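Local coordinates for DNA polymerase beta (Leishmania infantum, PDB 4P4M), which catalyses template-directed DNA synthesis from deoxynucleoside triphosphates as a family X polymerase and probably acts in base excision repair, at residues A[313-318]-A[363-368]; A[307-312]-A[336-341]; A[148-153]-A[247-252]. One frame throughout, in Å; residues are numbered along the deposited sequence. Where two conformers were deposited one is given.

Interaction 1: residues A[313-318]-A[363-368]. With nucleotides of chain C.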
loop_
_atom_site.group_PDB
_atom_site.type_symbol
_atom_site.label_atom_id
_atom_site.label_comp_id
_atom_site.label_asym_id
_atom_site.label_seq_id
_atom_site.Cartn_x
_atom_site.Cartn_y
_atom_site.Cartn_z
ATOM N N TYR A 313 2.892 -3.653 -12.091
ATOM C CA TYR A 313 4.109 -4.262 -12.619
ATOM C C TYR A 313 4.408 -3.885 -14.066
ATOM O O TYR A 313 5.566 -3.941 -14.500
ATOM C CB TYR A 313 4.052 -5.782 -12.464
ATOM C CG TYR A 313 3.848 -6.209 -11.031
ATOM C CD1 TYR A 313 4.793 -5.897 -10.060
ATOM C CD2 TYR A 313 2.713 -6.920 -10.642
ATOM C CE1 TYR A 313 4.609 -6.276 -8.731
ATOM C CE2 TYR A 313 2.528 -7.306 -9.317
ATOM C CZ TYR A 313 3.488 -6.985 -8.371
ATOM O OH TYR A 313 3.342 -7.365 -7.047
ATOM N N GLY A 314 3.379 -3.495 -14.818
ATOM C CA GLY A 314 3.627 -3.090 -16.199
ATOM C C GLY A 314 2.379 -2.850 -17.027
ATOM O O GLY A 314 1.258 -2.980 -16.526
ATOM N N LEU A 315 2.593 -2.470 -18.285
ATOM C CA LEU A 315 1.528 -2.353 -19.283
ATOM C C LEU A 315 1.769 -3.471 -20.287
ATOM O O LEU A 315 2.834 -3.512 -20.912
ATOM C CB LEU A 315 1.599 -0.980 -19.982
ATOM C CG LEU A 315 0.634 -0.698 -21.146
ATOM C CD1 LEU A 315 -0.836 -0.686 -20.670
ATOM C CD2 LEU A 315 0.978 0.618 -21.847
ATOM N N PHE A 316 0.804 -4.388 -20.437
ATOM C CA PHE A 316 1.024 -5.609 -21.229
ATOM C C PHE A 316 0.017 -5.708 -22.380
ATOM O O PHE A 316 -1.185 -5.601 -22.161
ATOM C CB PHE A 316 0.919 -6.857 -20.324
ATOM C CG PHE A 316 1.846 -6.822 -19.136
ATOM C CD1 PHE A 316 3.163 -7.246 -19.258
ATOM C CD2 PHE A 316 1.405 -6.337 -17.907
ATOM C CE1 PHE A 316 4.031 -7.193 -18.165
ATOM C CE2 PHE A 316 2.257 -6.281 -16.808
ATOM C CZ PHE A 316 3.574 -6.711 -16.933
ATOM N N LYS A 317 0.515 -5.897 -23.601
ATOM C CA LYS A 317 -0.348 -5.928 -24.779
ATOM C C LYS A 317 -0.795 -7.355 -25.057
ATOM O O LYS A 317 -0.010 -8.173 -25.539
ATOM C CB LYS A 317 0.377 -5.344 -26.004
ATOM C CG LYS A 317 -0.556 -5.051 -27.210
ATOM C CD LYS A 317 0.233 -4.362 -28.330
ATOM C CE LYS A 317 -0.614 -4.148 -29.577
ATOM N NZ LYS A 317 -1.768 -3.271 -29.319
ATOM N N LEU A 318 -2.059 -7.644 -24.748
ATOM C CA LEU A 318 -2.575 -9.010 -24.818
ATOM C C LEU A 318 -3.070 -9.378 -26.212
ATOM O O LEU A 318 -3.021 -10.544 -26.600
ATOM C CB LEU A 318 -3.694 -9.224 -23.789
ATOM C CG LEU A 318 -3.375 -8.907 -22.318
ATOM C CD1 LEU A 318 -4.560 -9.231 -21.416
ATOM C CD2 LEU A 318 -2.126 -9.650 -21.846
ATOM N N PHE A 363 -0.385 7.015 -20.349
ATOM C CA PHE A 363 -1.517 7.806 -20.842
ATOM C C PHE A 363 -1.521 7.794 -22.382
ATOM O O PHE A 363 -2.562 7.577 -23.021
ATOM C CB PHE A 363 -1.433 9.263 -20.355
ATOM C CG PHE A 363 -1.821 9.483 -18.897
ATOM C CD1 PHE A 363 -0.853 9.484 -17.894
ATOM C CD2 PHE A 363 -3.137 9.776 -18.546
ATOM C CE1 PHE A 363 -1.203 9.722 -16.553
ATOM C CE2 PHE A 363 -3.497 10.017 -17.213
ATOM C CZ PHE A 363 -2.528 9.998 -16.217
ATOM N N ASP A 364 -0.351 8.020 -22.978
ATOM C CA ASP A 364 -0.237 8.147 -24.441
ATOM C C ASP A 364 -0.626 6.866 -25.181
ATOM O O ASP A 364 -1.369 6.907 -26.162
ATOM C CB ASP A 364 1.193 8.552 -24.852
ATOM C CG ASP A 364 1.564 9.960 -24.417
ATOM O OD1 ASP A 364 0.656 10.765 -24.129
ATOM O OD2 ASP A 364 2.776 10.273 -24.374
ATOM N N VAL A 365 -0.104 5.730 -24.723
ATOM C CA VAL A 365 -0.386 4.444 -25.365
ATOM C C VAL A 365 -1.869 4.092 -25.229
ATOM O O VAL A 365 -2.449 3.427 -26.101
ATOM C CB VAL A 365 0.504 3.328 -24.788
ATOM C CG1 VAL A 365 0.046 1.939 -25.261
ATOM C CG2 VAL A 365 1.961 3.573 -25.173
ATOM N N LEU A 366 -2.492 4.558 -24.149
ATOM C CA LEU A 366 -3.908 4.257 -23.918
ATOM C C LEU A 366 -4.849 5.314 -24.504
ATOM O O LEU A 366 -6.070 5.229 -24.343
ATOM C CB LEU A 366 -4.180 4.070 -22.425
ATOM C CG LEU A 366 -3.473 2.858 -21.798
ATOM C CD1 LEU A 366 -3.851 2.730 -20.325
ATOM C CD2 LEU A 366 -3.781 1.558 -22.568
ATOM N N GLY A 367 -4.279 6.310 -25.174
ATOM C CA GLY A 367 -5.067 7.373 -25.778
ATOM C C GLY A 367 -5.827 8.265 -24.812
ATOM O O GLY A 367 -6.899 8.772 -25.152
ATOM N N MET A 368 -5.278 8.466 -23.614
ATOM C CA MET A 368 -5.896 9.314 -22.595
ATOM C C MET A 368 -5.072 10.574 -22.372
ATOM O O MET A 368 -3.850 10.510 -22.337
ATOM C CB MET A 368 -5.979 8.573 -21.255
ATOM C CG MET A 368 -6.716 7.252 -21.293
ATOM S SD MET A 368 -6.537 6.368 -19.723
ATOM C CE MET A 368 -7.211 7.551 -18.553
ATOM P P DC C 4 0.464 -9.642 -6.300
ATOM O OP1 DC C 4 1.896 -9.569 -6.670
ATOM O OP2 DC C 4 -0.319 -10.865 -6.595
ATOM O "O5'" DC C 4 0.330 -9.371 -4.730
ATOM C "C5'" DC C 4 0.848 -8.168 -4.153
ATOM C "C4'" DC C 4 0.834 -8.253 -2.637
ATOM O "O4'" DC C 4 -0.541 -8.083 -2.184
ATOM C "C3'" DC C 4 1.346 -9.560 -2.036
ATOM O "O3'" DC C 4 2.113 -9.179 -0.890
ATOM C "C2'" DC C 4 0.059 -10.329 -1.706
ATOM C "C1'" DC C 4 -0.965 -9.211 -1.453
ATOM N N1 DC C 4 -2.367 -9.518 -1.918
ATOM C C2 DC C 4 -3.428 -9.229 -1.057
ATOM O O2 DC C 4 -3.167 -8.743 0.051
ATOM N N3 DC C 4 -4.703 -9.496 -1.449
ATOM C C4 DC C 4 -4.929 -10.021 -2.656
ATOM N N4 DC C 4 -6.208 -10.258 -2.991
ATOM C C5 DC C 4 -3.858 -10.330 -3.556
ATOM C C6 DC C 4 -2.601 -10.060 -3.158
#
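L315 meets V365 and L366 through its two methyl branches, each taking one partner. CD2 lies 3.8 Å from V365 CG1, and CD1 lies 4.2 Å from L366 CD2, so the two methyls of one leucine divide between the last helical residue, V365, and the residue after it. The L315 side chain starts with CG anti to the backbone N (chi1 175°), which sends the fork away from the strand backbone toward 363-368. V365 comes at a slant to it, with its CB toward the strand. L366 and L315 slide past each other in opposite directions, and they meet at L366 CD2 and L315 CD1. The contact is purely apolar and small, 107 Å² summed over both sides, with L315 and L366 buried and V365 at its partly exposed margin.

The chain turns just beyond in a Schellman motif: G367 has positive phi, M368 N donates to F363 O at 2.9 Å and G367 N donates to D364 O at 3.1 Å. The motif ends the helix close to the two residues that meet L315.

At the far end of 313-318, Y313 reaches the DNA with its hydroxyl. Its OH donates to OP1 of nucleotide DC4 of chain C at 2.7 Å, and that oxygen sits at the ring edge, near the ring plane, 3.5 Å from Y313 CE2.

In the thumb, L315 belongs to strand 315-317 of a two-stranded antiparallel sheet. The neighbouring strand 308-310 adds Y308, which touches L315, V365 and L366, while helix 293-305 presents M299 to L366, F363 and M368.

Interaction 2: residues A[307-312]-A[336-341]. With nucleotides of chain C.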
loop_
_atom_site.group_PDB
_atom_site.type_symbol
_atom_site.label_atom_id
_atom_site.label_comp_id
_atom_site.label_asym_id
_atom_site.label_seq_id
_atom_site.Cartn_x
_atom_site.Cartn_y
_atom_site.Cartn_z
ATOM N N GLY A 307 -7.182 -3.767 -25.498
ATOM C CA GLY A 307 -6.503 -5.050 -25.542
ATOM C C GLY A 307 -5.260 -5.136 -24.664
ATOM O O GLY A 307 -4.372 -5.951 -24.931
ATOM N N TYR A 308 -5.199 -4.302 -23.624
ATOM C CA TYR A 308 -4.083 -4.314 -22.682
ATOM C C TYR A 308 -4.493 -4.776 -21.283
ATOM O O TYR A 308 -5.674 -4.716 -20.913
ATOM C CB TYR A 308 -3.474 -2.914 -22.537
ATOM C CG TYR A 308 -2.747 -2.410 -23.763
ATOM C CD1 TYR A 308 -3.438 -1.775 -24.785
ATOM C CD2 TYR A 308 -1.363 -2.553 -23.886
ATOM C CE1 TYR A 308 -2.777 -1.303 -25.914
ATOM C CE2 TYR A 308 -0.690 -2.077 -25.012
ATOM C CZ TYR A 308 -1.405 -1.459 -26.018
ATOM O OH TYR A 308 -0.756 -0.986 -27.139
ATOM N N LEU A 309 -3.491 -5.224 -20.526
ATOM C CA LEU A 309 -3.577 -5.404 -19.075
ATOM C C LEU A 309 -2.674 -4.357 -18.413
ATOM O O LEU A 309 -1.486 -4.273 -18.735
ATOM C CB LEU A 309 -3.075 -6.797 -18.677
ATOM C CG LEU A 309 -2.808 -7.002 -17.176
ATOM C CD1 LEU A 309 -4.120 -7.102 -16.424
ATOM C CD2 LEU A 309 -1.940 -8.251 -16.928
ATOM N N LEU A 310 -3.240 -3.558 -17.511
ATOM C CA LEU A 310 -2.467 -2.589 -16.720
ATOM C C LEU A 310 -2.505 -2.950 -15.227
ATOM O O LEU A 310 -3.588 -3.132 -14.644
ATOM C CB LEU A 310 -3.022 -1.176 -16.920
ATOM C CG LEU A 310 -2.322 -0.048 -16.146
ATOM C CD1 LEU A 310 -0.865 0.084 -16.611
ATOM C CD2 LEU A 310 -3.061 1.290 -16.301
ATOM N N ASN A 311 -1.329 -3.062 -14.615
ATOM C CA ASN A 311 -1.214 -3.219 -13.160
ATOM C C ASN A 311 0.042 -2.489 -12.663
ATOM O O ASN A 311 0.647 -1.720 -13.416
ATOM C CB ASN A 311 -1.231 -4.712 -12.752
ATOM C CG ASN A 311 -0.105 -5.507 -13.392
ATOM O OD1 ASN A 311 0.966 -4.967 -13.660
ATOM N ND2 ASN A 311 -0.347 -6.801 -13.650
ATOM N N GLU A 312 0.432 -2.699 -11.405
ATOM C CA GLU A 312 1.604 -1.982 -10.890
ATOM C C GLU A 312 2.905 -2.443 -11.534
ATOM O O GLU A 312 3.899 -1.707 -11.527
ATOM C CB GLU A 312 1.719 -2.081 -9.357
ATOM C CG GLU A 312 1.771 -3.513 -8.802
ATOM C CD GLU A 312 0.400 -4.018 -8.361
ATOM O OE1 GLU A 312 -0.570 -3.935 -9.153
ATOM O OE2 GLU A 312 0.292 -4.490 -7.207
ATOM N N LYS A 336 -3.949 -16.843 -8.919
ATOM C CA LYS A 336 -3.963 -15.844 -7.855
ATOM C C LYS A 336 -4.022 -14.439 -8.440
ATOM O O LYS A 336 -4.544 -13.518 -7.820
ATOM C CB LYS A 336 -2.721 -15.981 -6.970
ATOM N N ASN A 337 -3.483 -14.296 -9.642
ATOM C CA ASN A 337 -3.381 -13.011 -10.321
ATOM C C ASN A 337 -3.197 -13.278 -11.812
ATOM O O ASN A 337 -3.224 -14.433 -12.235
ATOM C CB ASN A 337 -2.221 -12.186 -9.738
ATOM C CG ASN A 337 -0.878 -12.903 -9.837
ATOM O OD1 ASN A 337 -0.619 -13.631 -10.792
ATOM N ND2 ASN A 337 -0.012 -12.687 -8.844
ATOM N N ALA A 338 -3.010 -12.229 -12.606
ATOM C CA ALA A 338 -2.882 -12.378 -14.057
ATOM C C ALA A 338 -1.647 -13.180 -14.503
ATOM O O ALA A 338 -1.586 -13.641 -15.647
ATOM C CB ALA A 338 -2.891 -10.993 -14.741
ATOM N N GLY A 339 -0.664 -13.329 -13.614
ATOM C CA GLY A 339 0.528 -14.100 -13.925
ATOM C C GLY A 339 1.839 -13.506 -13.433
ATOM O O GLY A 339 2.767 -13.325 -14.216
ATOM N N GLU A 340 1.918 -13.213 -12.136
ATOM C CA GLU A 340 3.153 -12.719 -11.522
ATOM C C GLU A 340 3.519 -13.534 -10.281
ATOM O O GLU A 340 2.643 -13.953 -9.521
ATOM C CB GLU A 340 3.004 -11.244 -11.093
ATOM C CG GLU A 340 2.684 -10.267 -12.200
ATOM C CD GLU A 340 1.205 -9.899 -12.263
ATOM O OE1 GLU A 340 0.792 -9.389 -13.317
ATOM O OE2 GLU A 340 0.468 -10.099 -11.270
ATOM N N GLU A 341 4.815 -13.743 -10.059
ATOM C CA GLU A 341 5.285 -14.391 -8.838
ATOM C C GLU A 341 6.429 -13.574 -8.225
ATOM O O GLU A 341 7.353 -13.163 -8.932
ATOM C CB GLU A 341 5.697 -15.845 -9.133
ATOM C CG GLU A 341 4.510 -16.691 -9.617
ATOM C CD GLU A 341 4.826 -18.171 -9.829
ATOM O OE1 GLU A 341 5.951 -18.513 -10.245
ATOM O OE2 GLU A 341 3.925 -18.998 -9.582
ATOM P P DA C 3 -3.202 -8.606 -11.577
ATOM O OP1 DA C 3 -1.926 -8.763 -12.314
ATOM O OP2 DA C 3 -4.199 -9.702 -11.561
ATOM O "O5'" DA C 3 -2.882 -8.283 -10.050
ATOM C "C5'" DA C 3 -2.012 -7.203 -9.718
ATOM C "C4'" DA C 3 -1.856 -7.153 -8.210
ATOM O "O4'" DA C 3 -3.094 -6.694 -7.612
ATOM C "C3'" DA C 3 -1.533 -8.508 -7.586
ATOM O "O3'" DA C 3 -0.273 -8.374 -6.966
ATOM C "C2'" DA C 3 -2.625 -8.708 -6.538
ATOM C "C1'" DA C 3 -3.243 -7.323 -6.364
ATOM N N9 DA C 3 -4.663 -7.422 -6.029
ATOM C C8 DA C 3 -5.649 -7.944 -6.819
ATOM N N7 DA C 3 -6.840 -7.927 -6.260
ATOM C C5 DA C 3 -6.617 -7.362 -5.014
ATOM C C6 DA C 3 -7.480 -7.082 -3.938
ATOM N N6 DA C 3 -8.800 -7.343 -3.963
ATOM N N1 DA C 3 -6.931 -6.526 -2.833
ATOM C C2 DA C 3 -5.612 -6.276 -2.813
ATOM N N3 DA C 3 -4.703 -6.506 -3.761
ATOM C C4 DA C 3 -5.275 -7.051 -4.851
ATOM P P DT C 2 -8.269 -6.002 -15.271
ATOM O OP1 DT C 2 -7.428 -5.826 -16.476
ATOM O OP2 DT C 2 -9.326 -7.040 -15.239
ATOM O "O5'" DT C 2 -7.325 -6.263 -14.013
ATOM C "C5'" DT C 2 -6.195 -5.415 -13.825
ATOM C "C4'" DT C 2 -5.625 -5.646 -12.439
ATOM O "O4'" DT C 2 -6.544 -5.137 -11.437
ATOM C "C3'" DT C 2 -5.341 -7.110 -12.074
ATOM O "O3'" DT C 2 -3.912 -7.261 -12.107
ATOM C "C2'" DT C 2 -5.927 -7.254 -10.666
ATOM C "C1'" DT C 2 -6.198 -5.806 -10.247
ATOM N N1 DT C 2 -7.261 -5.650 -9.193
ATOM C C2 DT C 2 -6.951 -4.948 -8.041
ATOM O O2 DT C 2 -5.871 -4.433 -7.820
ATOM N N3 DT C 2 -7.961 -4.860 -7.128
ATOM C C4 DT C 2 -9.230 -5.385 -7.244
ATOM O O4 DT C 2 -10.053 -5.238 -6.342
ATOM C C5 DT C 2 -9.502 -6.101 -8.466
ATOM C C7 DT C 2 -10.861 -6.720 -8.688
ATOM C C6 DT C 2 -8.518 -6.204 -9.373
ATOM P P DC C 4 0.464 -9.642 -6.300
ATOM O OP1 DC C 4 1.896 -9.569 -6.670
ATOM O OP2 DC C 4 -0.319 -10.865 -6.595
ATOM O "O5'" DC C 4 0.330 -9.371 -4.730
ATOM C "C5'" DC C 4 0.848 -8.168 -4.153
ATOM C "C4'" DC C 4 0.834 -8.253 -2.637
ATOM O "O4'" DC C 4 -0.541 -8.083 -2.184
ATOM C "C3'" DC C 4 1.346 -9.560 -2.036
ATOM O "O3'" DC C 4 2.113 -9.179 -0.890
ATOM C "C2'" DC C 4 0.059 -10.329 -1.706
ATOM C "C1'" DC C 4 -0.965 -9.211 -1.453
ATOM N N1 DC C 4 -2.367 -9.518 -1.918
ATOM C C2 DC C 4 -3.428 -9.229 -1.057
ATOM O O2 DC C 4 -3.167 -8.743 0.051
ATOM N N3 DC C 4 -4.703 -9.496 -1.449
ATOM C C4 DC C 4 -4.929 -10.021 -2.656
ATOM N N4 DC C 4 -6.208 -10.258 -2.991
ATOM C C5 DC C 4 -3.858 -10.330 -3.556
ATOM C C6 DC C 4 -2.601 -10.060 -3.158
#
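N311 reaches E340 in the thumb, where segment 336-341 is shaped by an Asx turn and Asx motif: N337 OD1 accepts from G339 N at 2.8 Å and from E340 N, both on the same face of its plane. Along N311, CB lies 3.8 Å from O3' of nucleotide DT2 of chain C. CG stands between the backbone N and the carbonyl carbon (chi1 59°), which carries the amide to the DNA backbone; it comes near OP1 of nucleotide DA3 of chain C and E340 OE1. OD1 turns back to accept from the backbone N of Y313 and of G314, and these two bonds fix the amide's rotation. ND2 is thereby turned to the DNA and to E340: it donates to DA3 OP1 of chain C at 2.9 Å and, weakly and bent at 120°, to E340 OE1 at 2.8 Å. The amide and carboxylate planes stand 80° apart.

A second pair is apolar: L309 CD2 packs on A338 CB at 3.6 Å. The Asx turn serves the DNA as well: A338 N donates to DA3 OP2 of chain C at 3.0 Å, so the DA3 phosphate is gripped from both segments. N337 ND2 donates to E340 O, and N337 ND2 also lies 2.9 Å from its second acceptor, DC4 OP2 of chain C.

Interaction 3: residues A[148-153]-A[247-252]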
loop_
_atom_site.group_PDB
_atom_site.type_symbol
_atom_site.label_atom_id
_atom_site.label_comp_id
_atom_site.label_asym_id
_atom_site.label_seq_id
_atom_site.Cartn_x
_atom_site.Cartn_y
_atom_site.Cartn_z
ATOM N N PHE A 148 -7.199 2.093 17.479
ATOM C CA PHE A 148 -8.445 2.680 16.972
ATOM C C PHE A 148 -8.436 4.210 16.963
ATOM O O PHE A 148 -8.789 4.817 15.956
ATOM C CB PHE A 148 -9.666 2.154 17.743
ATOM C CG PHE A 148 -10.992 2.637 17.188
ATOM C CD1 PHE A 148 -11.534 2.065 16.047
ATOM C CD2 PHE A 148 -11.685 3.665 17.809
ATOM C CE1 PHE A 148 -12.745 2.517 15.531
ATOM C CE2 PHE A 148 -12.900 4.115 17.304
ATOM C CZ PHE A 148 -13.425 3.545 16.162
ATOM N N TYR A 149 -8.034 4.840 18.067
ATOM C CA TYR A 149 -7.993 6.306 18.099
ATOM C C TYR A 149 -7.035 6.873 17.033
ATOM O O TYR A 149 -7.434 7.713 16.211
ATOM C CB TYR A 149 -7.670 6.855 19.512
ATOM C CG TYR A 149 -7.189 8.292 19.474
ATOM C CD1 TYR A 149 -8.088 9.360 19.430
ATOM C CD2 TYR A 149 -5.830 8.576 19.438
ATOM C CE1 TYR A 149 -7.628 10.681 19.366
ATOM C CE2 TYR A 149 -5.369 9.867 19.371
ATOM C CZ TYR A 149 -6.264 10.915 19.327
ATOM O OH TYR A 149 -5.758 12.189 19.256
ATOM N N ASP A 150 -5.784 6.403 17.032
ATOM C CA ASP A 150 -4.780 6.898 16.076
ATOM C C ASP A 150 -5.224 6.712 14.622
ATOM O O ASP A 150 -5.070 7.609 13.789
ATOM C CB ASP A 150 -3.425 6.180 16.254
ATOM C CG ASP A 150 -2.666 6.631 17.493
ATOM O OD1 ASP A 150 -2.951 7.734 18.007
ATOM O OD2 ASP A 150 -1.775 5.875 17.949
ATOM N N ILE A 151 -5.761 5.536 14.324
ATOM C CA ILE A 151 -6.107 5.179 12.947
ATOM C C ILE A 151 -7.215 6.073 12.369
ATOM O O ILE A 151 -7.255 6.319 11.167
ATOM C CB ILE A 151 -6.466 3.677 12.825
ATOM C CG1 ILE A 151 -5.200 2.817 12.954
ATOM C CG2 ILE A 151 -7.166 3.383 11.487
ATOM C CD1 ILE A 151 -5.482 1.337 13.126
ATOM N N ASN A 152 -8.099 6.582 13.222
ATOM C CA ASN A 152 -9.161 7.463 12.743
ATOM C C ASN A 152 -8.761 8.938 12.620
ATOM O O ASN A 152 -9.597 9.779 12.295
ATOM C CB ASN A 152 -10.406 7.335 13.624
ATOM C CG ASN A 152 -11.045 5.973 13.522
ATOM O OD1 ASN A 152 -10.932 5.296 12.500
ATOM N ND2 ASN A 152 -11.720 5.560 14.585
ATOM N N GLU A 153 -7.495 9.257 12.884
ATOM C CA GLU A 153 -7.028 10.645 12.755
ATOM C C GLU A 153 -6.290 10.820 11.415
ATOM O O GLU A 153 -5.519 9.962 11.027
ATOM C CB GLU A 153 -6.109 11.002 13.925
ATOM C CG GLU A 153 -6.813 10.949 15.292
ATOM C CD GLU A 153 -7.872 12.029 15.433
ATOM O OE1 GLU A 153 -7.546 13.199 15.159
ATOM O OE2 GLU A 153 -9.028 11.711 15.805
ATOM N N MET A 247 2.189 0.089 11.889
ATOM C CA MET A 247 2.024 1.401 12.510
ATOM C C MET A 247 3.412 1.996 12.727
ATOM O O MET A 247 4.276 1.364 13.346
ATOM C CB MET A 247 1.313 1.288 13.868
ATOM C CG MET A 247 -0.083 0.654 13.828
ATOM S SD MET A 247 -1.285 1.561 12.820
ATOM C CE MET A 247 -1.276 3.154 13.660
ATOM N N GLY A 248 3.622 3.196 12.194
ATOM C CA GLY A 248 4.876 3.911 12.346
ATOM C C GLY A 248 4.684 5.256 13.042
ATOM O O GLY A 248 3.743 5.993 12.751
ATOM N N ARG A 249 5.580 5.577 13.964
ATOM C CA ARG A 249 5.465 6.812 14.751
ATOM C C ARG A 249 6.793 7.561 14.736
ATOM O O ARG A 249 7.817 6.998 15.130
ATOM C CB ARG A 249 5.096 6.467 16.198
ATOM C CG ARG A 249 4.784 7.679 17.093
ATOM C CD ARG A 249 4.777 7.314 18.587
ATOM N NE ARG A 249 3.880 6.210 18.948
ATOM C CZ ARG A 249 2.644 6.344 19.432
ATOM N NH1 ARG A 249 2.095 7.548 19.594
ATOM N NH2 ARG A 249 1.940 5.260 19.744
ATOM N N LEU A 250 6.791 8.814 14.279
ATOM C CA LEU A 250 8.009 9.628 14.313
ATOM C C LEU A 250 8.485 9.800 15.766
ATOM O O LEU A 250 7.675 9.914 16.683
ATOM C CB LEU A 250 7.766 11.008 13.678
ATOM C CG LEU A 250 7.466 11.081 12.170
ATOM C CD1 LEU A 250 6.760 12.383 11.827
ATOM C CD2 LEU A 250 8.741 10.914 11.315
ATOM N N PRO A 251 9.811 9.801 15.984
ATOM C CA PRO A 251 10.313 10.011 17.345
ATOM C C PRO A 251 9.997 11.426 17.837
ATOM O O PRO A 251 9.805 12.334 17.014
ATOM C CB PRO A 251 11.834 9.810 17.200
ATOM C CG PRO A 251 12.119 10.080 15.782
ATOM C CD PRO A 251 10.900 9.619 15.009
ATOM N N PRO A 252 9.930 11.611 19.161
ATOM C CA PRO A 252 9.620 12.929 19.726
ATOM C C PRO A 252 10.633 13.975 19.265
ATOM O O PRO A 252 11.817 13.667 19.120
ATOM C CB PRO A 252 9.746 12.704 21.231
ATOM C CG PRO A 252 9.525 11.248 21.424
ATOM C CD PRO A 252 10.082 10.580 20.201
#
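D150 and R249 present two flat groups that approach without bonding. D150 OD2 is 4.2 Å from R249 NH2, beyond salt-bridge range, and the carboxylate and guanidinium planes are 74° apart. The oxygen approaches the guanidinium obliquely and well out of its plane, so no N-H points at it and the attraction is probably that of charge alone. R249 is held by other residues: its NE forms a salt bridge with E234, its NH1 donates to Y267 O, and its NH2 is also hydrogen-bonded elsewhere, which fixes the guanidinium rotation independently of D150. Two rings on the helical side are each covered on one face by a residue of their own segment. N152 ND2 sits 3.1 Å above one face of the F148 ring, shifted toward the rim, and E153 CG sits 4.0 Å above one face of the Y149 ring, likewise off-centre.

In the fold, this contact brings the short helix 148-151, part of the fingers, against the palm, the nucleotidyltransferase sheet that carries the catalytic metal site. Strand 243-248 runs antiparallel to strand 270-277, which in turn lies parallel to strand 193-203, the bearer of the magnesium ligands D196 and D198. The side chain of I151 is about 8 Å from that of D196.

The apolar half joins I151 to M247, whose side chains cross at about a right angle. The M247 chain folds over on itself at both of its outer torsions (chi2 -61°, chi3 -59°), which brings the end of the thioether up to the helix. Its CE then lies 4.0 Å from I151 CG1, with M247 SD nearly as close to that same carbon at 4.1 Å. I151 also touches M237 and R271, and M247 shares the R271 neighbour from strand 270-277.

Interactions 1 and 2 hold the same thumb sheet: strands 308-310 and 315-317 are antiparallel neighbours, and L309 N lies 2.9 Å from F316 O, a probable hydrogen bond between them. Their segments alternate along the chain, and their centres lie about 12 Å apart. Both contacts are mainly buried, but interaction 1 is apolar between its segments, whereas interaction 2 combines an apolar pair with a weak polar bond at the DNA backbone. Interaction 3 lies across the chain's centre, its centre about 37 Å from that of interaction 1 and about 34 Å from that of interaction 2. Only partly buried, it joins fingers to palm through one apolar pair and one pair of opposite charges beyond salt-bridge range.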